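Local coordinates for malonyl CoA-acyl carrier protein transacylase (Clostridium perfringens, PDB 3PTW) that probably transfers the malonyl group from malonyl-CoA to acyl carrier protein, supplying the extender unit for fatty acid synthesis, at residues D212-I217 / E243-Q248. Numbering follows the deposited sequence.
Sequences DELNKI and ELLTSQ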
ATOM      1  N   ASP A 212      15.185  -4.257 -13.184  1.00 33.42           N
ATOM      2  CA  ASP A 212      16.465  -4.997 -13.134  1.00 34.04           C
ATOM      3  C   ASP A 212      16.571  -5.855 -11.881  1.00 33.90           C
ATOM      4  O   ASP A 212      16.986  -7.011 -11.949  1.00 35.54           O
ATOM      5  CB  ASP A 212      17.660  -4.047 -13.276  1.00 34.32           C
ATOM      6  CG  ASP A 212      17.799  -3.505 -14.688  1.00 39.95           C
ATOM      7  OD1 ASP A 212      18.415  -2.428 -14.868  1.00 35.41           O
ATOM      8  OD2 ASP A 212      17.279  -4.156 -15.629  1.00 35.39           O
ATOM      9  N   GLU A 213      16.178  -5.292 -10.747  1.00 32.68           N
ATOM     10  CA  GLU A 213      16.137  -6.031  -9.474  1.00 32.41           C
ATOM     11  C   GLU A 213      15.119  -7.177  -9.473  1.00 31.50           C
ATOM     12  O   GLU A 213      15.440  -8.304  -9.087  1.00 31.82           O
ATOM     13  CB  GLU A 213      15.830  -5.071  -8.316  1.00 32.77           C
ATOM     14  CG  GLU A 213      16.962  -4.096  -8.001  1.00 45.80           C
ATOM     15  CD  GLU A 213      18.310  -4.788  -7.837  1.00 35.02           C
ATOM     16  OE1 GLU A 213      18.384  -5.822  -7.127  1.00 46.19           O
ATOM     17  OE2 GLU A 213      19.285  -4.285  -8.438  1.00 47.32           O
ATOM     18  N   LEU A 214      13.889  -6.877  -9.890  1.00 30.13           N
ATOM     19  CA  LEU A 214      12.850  -7.903 -10.040  1.00 30.37           C
ATOM     20  C   LEU A 214      13.323  -9.104 -10.874  1.00 32.07           C
ATOM     21  O   LEU A 214      13.079 -10.243 -10.494  1.00 31.66           O
ATOM     22  CB  LEU A 214      11.546  -7.306 -10.613  1.00 29.32           C
ATOM     23  CG  LEU A 214      10.655  -6.478  -9.670  1.00 30.12           C
ATOM     24  CD1 LEU A 214       9.677  -5.590 -10.449  1.00 28.56           C
ATOM     25  CD2 LEU A 214       9.874  -7.387  -8.686  1.00 28.51           C
ATOM     26  N   ASN A 215      14.011  -8.842 -11.988  1.00 33.79           N
ATOM     27  CA  ASN A 215      14.533  -9.906 -12.859  1.00 36.33           C
ATOM     28  C   ASN A 215      15.537 -10.872 -12.189  1.00 37.83           C
ATOM     29  O   ASN A 215      15.775 -11.973 -12.699  1.00 37.59           O
ATOM     30  CB  ASN A 215      15.142  -9.307 -14.131  1.00 37.41           C
ATOM     31  CG  ASN A 215      14.090  -8.879 -15.145  1.00 44.94           C
ATOM     32  OD1 ASN A 215      12.999  -9.425 -15.186  1.00 38.10           O
ATOM     33  ND2 ASN A 215      14.427  -7.907 -15.982  1.00 38.26           N
ATOM     34  N   LYS A 216      16.118 -10.451 -11.062  1.00 39.24           N
ATOM     35  CA  LYS A 216      17.111 -11.262 -10.337  1.00 41.70           C
ATOM     36  C   LYS A 216      16.490 -12.266  -9.362  1.00 41.52           C
ATOM     37  O   LYS A 216      17.119 -13.267  -9.029  1.00 42.51           O
ATOM     38  CB  LYS A 216      18.105 -10.381  -9.568  1.00 43.02           C
ATOM     39  CG  LYS A 216      19.043  -9.534 -10.420  1.00 36.98           C
ATOM     40  CD  LYS A 216      19.589  -8.390  -9.569  1.00 45.49           C
ATOM     41  CE  LYS A 216      20.656  -7.583 -10.277  1.00 36.73           C
ATOM     42  NZ  LYS A 216      21.998  -7.921  -9.722  1.00 49.02           N
ATOM     43  N   ILE A 217      15.267 -12.019  -8.908  1.00 40.59           N
ATOM     44  CA  ILE A 217      14.706 -12.882  -7.863  1.00 40.83           C
ATOM     45  C   ILE A 217      13.732 -13.919  -8.427  1.00 40.80           C
ATOM     46  O   ILE A 217      13.317 -13.836  -9.582  1.00 40.52           O
ATOM     47  CB  ILE A 217      14.091 -12.087  -6.640  1.00 40.42           C
ATOM     48  CG1 ILE A 217      12.591 -11.790  -6.825  1.00 44.51           C
ATOM     49  CG2 ILE A 217      14.934 -10.856  -6.266  1.00 44.58           C
ATOM     50  CD1 ILE A 217      12.241 -10.379  -7.179  1.00 40.29           C
ATOM     51  N   GLU A 243       6.306  -6.622 -14.788  1.00 35.09           N
ATOM     52  CA  GLU A 243       5.893  -5.419 -15.512  1.00 35.44           C
ATOM     53  C   GLU A 243       4.823  -4.653 -14.754  1.00 33.78           C
ATOM     54  O   GLU A 243       4.852  -3.433 -14.720  1.00 33.32           O
ATOM     55  CB  GLU A 243       5.409  -5.781 -16.912  1.00 37.48           C
ATOM     56  CG  GLU A 243       4.676  -4.691 -17.643  1.00 62.06           C
ATOM     57  CD  GLU A 243       3.692  -5.266 -18.643  1.00 40.90           C
ATOM     58  OE1 GLU A 243       2.465  -5.145 -18.397  1.00 62.91           O
ATOM     59  OE2 GLU A 243       4.149  -5.866 -19.652  1.00 63.87           O
ATOM     60  N   LEU A 244       3.873  -5.375 -14.161  1.00 33.21           N
ATOM     61  CA  LEU A 244       2.847  -4.750 -13.320  1.00 31.69           C
ATOM     62  C   LEU A 244       3.441  -4.082 -12.077  1.00 30.55           C
ATOM     63  O   LEU A 244       2.867  -3.139 -11.549  1.00 29.81           O
ATOM     64  CB  LEU A 244       1.791  -5.771 -12.919  1.00 30.77           C
ATOM     65  CG  LEU A 244       0.436  -5.762 -13.661  1.00 46.27           C
ATOM     66  CD1 LEU A 244       0.454  -5.124 -15.047  1.00 30.79           C
ATOM     67  CD2 LEU A 244      -0.112  -7.160 -13.736  1.00 30.63           C
ATOM     68  N   LEU A 245       4.591  -4.575 -11.634  1.00 30.85           N
ATOM     69  CA  LEU A 245       5.269  -4.050 -10.443  1.00 31.17           C
ATOM     70  C   LEU A 245       6.201  -2.911 -10.862  1.00 31.92           C
ATOM     71  O   LEU A 245       6.398  -1.929 -10.135  1.00 32.50           O
ATOM     72  CB  LEU A 245       6.047  -5.174  -9.761  1.00 31.05           C
ATOM     73  CG  LEU A 245       5.660  -5.770  -8.401  1.00 44.81           C
ATOM     74  CD1 LEU A 245       4.199  -5.585  -8.002  1.00 30.66           C
ATOM     75  CD2 LEU A 245       6.093  -7.231  -8.335  1.00 30.83           C
ATOM     76  N   THR A 246       6.748  -3.042 -12.060  1.00 31.98           N
ATOM     77  CA  THR A 246       7.521  -1.975 -12.691  1.00 31.87           C
ATOM     78  C   THR A 246       6.628  -0.755 -12.927  1.00 31.05           C
ATOM     79  O   THR A 246       6.929   0.322 -12.425  1.00 30.64           O
ATOM     80  CB  THR A 246       8.165  -2.489 -13.992  1.00 31.90           C
ATOM     81  OG1 THR A 246       9.242  -3.365 -13.639  1.00 46.98           O
ATOM     82  CG2 THR A 246       8.694  -1.349 -14.866  1.00 46.96           C
ATOM     83  N   SER A 247       5.543  -0.942 -13.686  1.00 30.62           N
ATOM     84  CA  SER A 247       4.526   0.097 -13.919  1.00 30.81           C
ATOM     85  C   SER A 247       3.976   0.788 -12.649  1.00 29.89           C
ATOM     86  O   SER A 247       3.728   1.996 -12.653  1.00 30.24           O
ATOM     87  CB  SER A 247       3.352  -0.499 -14.704  1.00 31.13           C
ATOM     88  OG  SER A 247       3.764  -0.920 -15.987  1.00 39.99           O
ATOM     89  N   GLN A 248       3.792   0.023 -11.569  1.00 28.92           N
ATOM     90  CA  GLN A 248       3.144   0.515 -10.345  1.00 28.10           C
ATOM     91  C   GLN A 248       3.737   1.813  -9.783  1.00 27.75           C
ATOM     92  O   GLN A 248       2.985   2.707  -9.349  1.00 27.68           O
ATOM     93  CB  GLN A 248       3.131  -0.579  -9.256  1.00 27.92           C
ATOM     94  CG  GLN A 248       2.210  -0.267  -8.074  1.00 26.44           C
ATOM     95  CD  GLN A 248       2.606  -0.990  -6.797  1.00 27.93           C
ATOM     96  OE1 GLN A 248       3.802  -1.118  -6.480  1.00 27.39           O
ATOM     97  NE2 GLN A 248       1.612  -1.447  -6.048  1.00 26.40           N
TER
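Leu214 meets Leu245 and Thr246 where the C-terminal end of helix 204-214 passes helix 241-248. The backbones stay well apart, the closest CA pair being Leu214 and Thr246 at 8.4 Å, and no hydrogen bond joins the two segments. At Leu214 the chain enters a type I beta turn that runs to Ile217, with Ile217 N bonding to Leu214 O at 3.2 Å.

The contact is small and mostly apolar, burying 118 Å² in all, and Leu214 alone bridges the gap from its side. Its CG lies anti to the carbonyl carbon (chi1 -76°), and the two methyls part over Leu245: CD1 rests on Leu245 CB at 3.7 Å, while CD2 meets Leu245 CD2 at 3.8 Å. The two leucine side chains run nearly perpendicular, so the fork of one lies across the stem and one branch of the other. CD1 also reaches Thr246 OG1, 3.9 Å away, a van der Waals contact with a hydroxyl whose polar partner is Ile242 O, one turn back in its own helix. Ser247 makes a similar return to the backbone: its OG bonds to Glu243 O at 3.0 Å from above the carbonyl plane, and this oxygen also accepts the helical bond from Ser247 N.

Helix 106-122 also packs against Leu214, through Leu112, and Leu214 touches Ile242 of helix 241-248. Leu245 in turn touches Glu94, Tyr95 and Leu98 of helix 93-100, which begins at the last glycine of the GxSxG pattern containing Ser91, the probable nucleophile. At the end of 243-248, Gln248 bonds to His199 ND1 through its backbone O and to Ser91 O through NE2, consistent with a place beside the probable active site of this acyltransferase family.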